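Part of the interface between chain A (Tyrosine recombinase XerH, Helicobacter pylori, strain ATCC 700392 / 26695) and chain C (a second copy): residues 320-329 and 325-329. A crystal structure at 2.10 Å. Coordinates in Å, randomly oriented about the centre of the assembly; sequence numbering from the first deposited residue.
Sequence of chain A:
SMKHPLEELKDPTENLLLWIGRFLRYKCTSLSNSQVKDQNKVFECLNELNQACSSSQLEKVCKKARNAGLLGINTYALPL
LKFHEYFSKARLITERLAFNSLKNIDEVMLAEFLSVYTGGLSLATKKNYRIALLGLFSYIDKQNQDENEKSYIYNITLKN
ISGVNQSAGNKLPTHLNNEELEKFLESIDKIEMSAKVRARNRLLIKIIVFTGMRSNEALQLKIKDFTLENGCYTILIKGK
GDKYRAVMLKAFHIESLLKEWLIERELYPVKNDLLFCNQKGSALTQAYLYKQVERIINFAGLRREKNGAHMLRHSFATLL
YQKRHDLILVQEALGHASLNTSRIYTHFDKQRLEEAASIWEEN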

# COMPACT_ATOMS: atom_id res chain seq x y z
N LEU A 320 -11.01 -3.32 30.34
CA LEU A 320 -10.39 -4.38 29.56
C LEU A 320 -8.90 -4.51 29.86
O LEU A 320 -8.39 -5.62 30.03
CB LEU A 320 -10.61 -4.13 28.07
CG LEU A 320 -10.02 -5.17 27.12
CD1 LEU A 320 -10.47 -6.58 27.50
CD2 LEU A 320 -10.39 -4.86 25.68
N TYR A 321 -8.20 -3.38 29.92
CA TYR A 321 -6.77 -3.40 30.21
C TYR A 321 -6.52 -3.72 31.68
O TYR A 321 -5.53 -4.35 32.03
CB TYR A 321 -6.12 -2.06 29.85
CG TYR A 321 -4.61 -2.09 29.96
CD1 TYR A 321 -3.83 -2.63 28.95
CD2 TYR A 321 -3.96 -1.59 31.09
CE1 TYR A 321 -2.45 -2.67 29.05
CE2 TYR A 321 -2.58 -1.63 31.20
CZ TYR A 321 -1.83 -2.17 30.18
OH TYR A 321 -0.46 -2.22 30.28
N GLN A 322 -7.44 -3.28 32.54
CA GLN A 322 -7.31 -3.54 33.97
C GLN A 322 -7.45 -5.03 34.27
O GLN A 322 -6.80 -5.55 35.18
CB GLN A 322 -8.37 -2.74 34.74
CG GLN A 322 -8.36 -2.98 36.24
CD GLN A 322 -9.41 -2.16 36.96
OE1 GLN A 322 -9.76 -1.06 36.52
NE2 GLN A 322 -9.91 -2.68 38.07
N LYS A 323 -8.28 -5.71 33.49
CA LYS A 323 -8.57 -7.12 33.73
C LYS A 323 -7.59 -8.06 33.02
O LYS A 323 -7.34 -9.17 33.50
CB LYS A 323 -10.00 -7.45 33.28
CG LYS A 323 -11.08 -6.91 34.20
CD LYS A 323 -11.25 -7.78 35.43
CE LYS A 323 -12.49 -7.37 36.22
NZ LYS A 323 -12.76 -8.30 37.36
N ARG A 324 -7.05 -7.63 31.89
CA ARG A 324 -6.25 -8.53 31.06
C ARG A 324 -4.81 -8.07 30.84
O ARG A 324 -3.94 -8.88 30.53
CB ARG A 324 -6.93 -8.72 29.70
CG ARG A 324 -8.22 -9.53 29.77
CD ARG A 324 -7.94 -10.94 30.27
NE ARG A 324 -9.17 -11.70 30.46
CZ ARG A 324 -9.78 -11.86 31.64
NH1 ARG A 324 -9.27 -11.31 32.73
NH2 ARG A 324 -10.89 -12.57 31.72
N HIS A 325 -4.57 -6.77 31.01
CA HIS A 325 -3.23 -6.19 30.84
C HIS A 325 -2.66 -6.52 29.46
O HIS A 325 -1.47 -6.82 29.33
CB HIS A 325 -2.29 -6.69 31.94
CG HIS A 325 -1.11 -5.80 32.19
ND1 HIS A 325 -1.23 -4.55 32.77
CD2 HIS A 325 0.21 -5.97 31.93
CE1 HIS A 325 -0.03 -4.00 32.86
NE2 HIS A 325 0.85 -4.84 32.36
N ASP A 326 -3.52 -6.45 28.45
CA ASP A 326 -3.14 -6.79 27.08
C ASP A 326 -3.46 -5.62 26.15
O ASP A 326 -4.62 -5.39 25.81
CB ASP A 326 -3.86 -8.06 26.62
CG ASP A 326 -3.28 -8.65 25.35
OD1 ASP A 326 -2.69 -7.90 24.54
OD2 ASP A 326 -3.43 -9.87 25.15
N LEU A 327 -2.43 -4.89 25.75
CA LEU A 327 -2.62 -3.68 24.94
C LEU A 327 -3.13 -4.00 23.54
O LEU A 327 -3.96 -3.28 22.99
CB LEU A 327 -1.31 -2.89 24.86
CG LEU A 327 -1.44 -1.45 24.36
CD1 LEU A 327 -2.31 -0.64 25.30
CD2 LEU A 327 -0.07 -0.82 24.21
N ILE A 328 -2.62 -5.09 22.97
CA ILE A 328 -3.06 -5.54 21.65
C ILE A 328 -4.55 -5.89 21.66
O ILE A 328 -5.28 -5.57 20.72
CB ILE A 328 -2.25 -6.76 21.17
CG1 ILE A 328 -0.76 -6.45 21.17
CG2 ILE A 328 -2.70 -7.19 19.78
CD1 ILE A 328 -0.35 -5.40 20.16
N LEU A 329 -4.98 -6.54 22.74
CA LEU A 329 -6.38 -6.93 22.90
C LEU A 329 -7.28 -5.70 22.92
O LEU A 329 -8.38 -5.71 22.36
CB LEU A 329 -6.56 -7.75 24.17
CG LEU A 329 -7.94 -8.35 24.43
CD1 LEU A 329 -8.34 -9.28 23.30
CD2 LEU A 329 -7.96 -9.09 25.76
N HIS C 325 6.07 -10.27 28.06
CA HIS C 325 4.93 -10.02 27.17
C HIS C 325 4.15 -8.77 27.57
O HIS C 325 2.92 -8.76 27.59
CB HIS C 325 3.99 -11.23 27.14
CG HIS C 325 4.59 -12.44 26.49
ND1 HIS C 325 5.24 -13.42 27.20
CD2 HIS C 325 4.64 -12.81 25.19
CE1 HIS C 325 5.67 -14.35 26.36
NE2 HIS C 325 5.32 -14.01 25.14
N ASP C 326 4.89 -7.70 27.88
CA ASP C 326 4.30 -6.44 28.31
C ASP C 326 4.76 -5.31 27.39
O ASP C 326 5.91 -4.86 27.47
CB ASP C 326 4.69 -6.16 29.77
CG ASP C 326 3.83 -5.08 30.41
OD1 ASP C 326 3.39 -4.15 29.70
OD2 ASP C 326 3.61 -5.16 31.63
N LEU C 327 3.86 -4.85 26.54
CA LEU C 327 4.21 -3.88 25.51
C LEU C 327 4.47 -2.49 26.09
O LEU C 327 5.33 -1.76 25.59
CB LEU C 327 3.10 -3.81 24.46
CG LEU C 327 3.57 -3.54 23.03
CD1 LEU C 327 4.80 -4.38 22.71
CD2 LEU C 327 2.45 -3.86 22.05
N ILE C 328 3.74 -2.13 27.14
CA ILE C 328 3.96 -0.85 27.82
C ILE C 328 5.33 -0.86 28.49
O ILE C 328 6.05 0.14 28.46
CB ILE C 328 2.86 -0.57 28.86
CG1 ILE C 328 1.51 -0.35 28.17
CG2 ILE C 328 3.21 0.65 29.71
CD1 ILE C 328 1.47 0.87 27.27
N LEU C 329 5.68 -1.99 29.09
CA LEU C 329 6.98 -2.16 29.74
C LEU C 329 8.12 -2.00 28.74
O LEU C 329 9.16 -1.43 29.07
CB LEU C 329 7.07 -3.53 30.42
CG LEU C 329 8.37 -3.85 31.16
CD1 LEU C 329 8.60 -2.86 32.30
CD2 LEU C 329 8.34 -5.28 31.69
O HOH W 1 1.12 -3.56 28.38

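Leu C327, Leu A327 and Ile C328 cover the most surface in this small contact, which buries 288 Å² in all. Leu A327 and Leu C327 face each other, with CA of Leu A327 6.9 Å from CA of Leu C327, and both point their CA-to-CB bonds toward the other chain. CD2 of Leu A327 lies 4.4 Å from CB of Leu C327 and 3.8 Å from CD1 of Ile C328. CD2 of Leu C327 packs 3.7 Å from CD1 of Ile A328. These branched aliphatic side chains fill the apolar part of the contact with carbon-to-carbon packing.

Ile C328 also reaches Tyr A321. Ile C328 CG1 sits 3.4 Å from Tyr A321 OH, approaching the ring obliquely. Tyr A321 OH also hydrogen-bonds the O of water 1 at 2.8 Å. The water O donates to Asp C326 OD1 at 2.7 Å and accepts from Ile C328 N at 3.2 Å, so it ties the tyrosine to the start of the chain C helix.

Asp C326 is the N-cap of that helix. Its two carboxylate oxygens suit it to cap and bridge at once. Asp C326 OD1 accepts from Leu C329 N at 3.2 Å. Asp C326 OD2 accepts the direct hydrogen bond across the contact, from His A325 NE2 at 2.9 Å, with OD2 at the edge of the imidazole, near its plane, where NE2 can donate. The His A325 CA-to-CB bond points sideways, but the end of the side chain comes nearer to chain C.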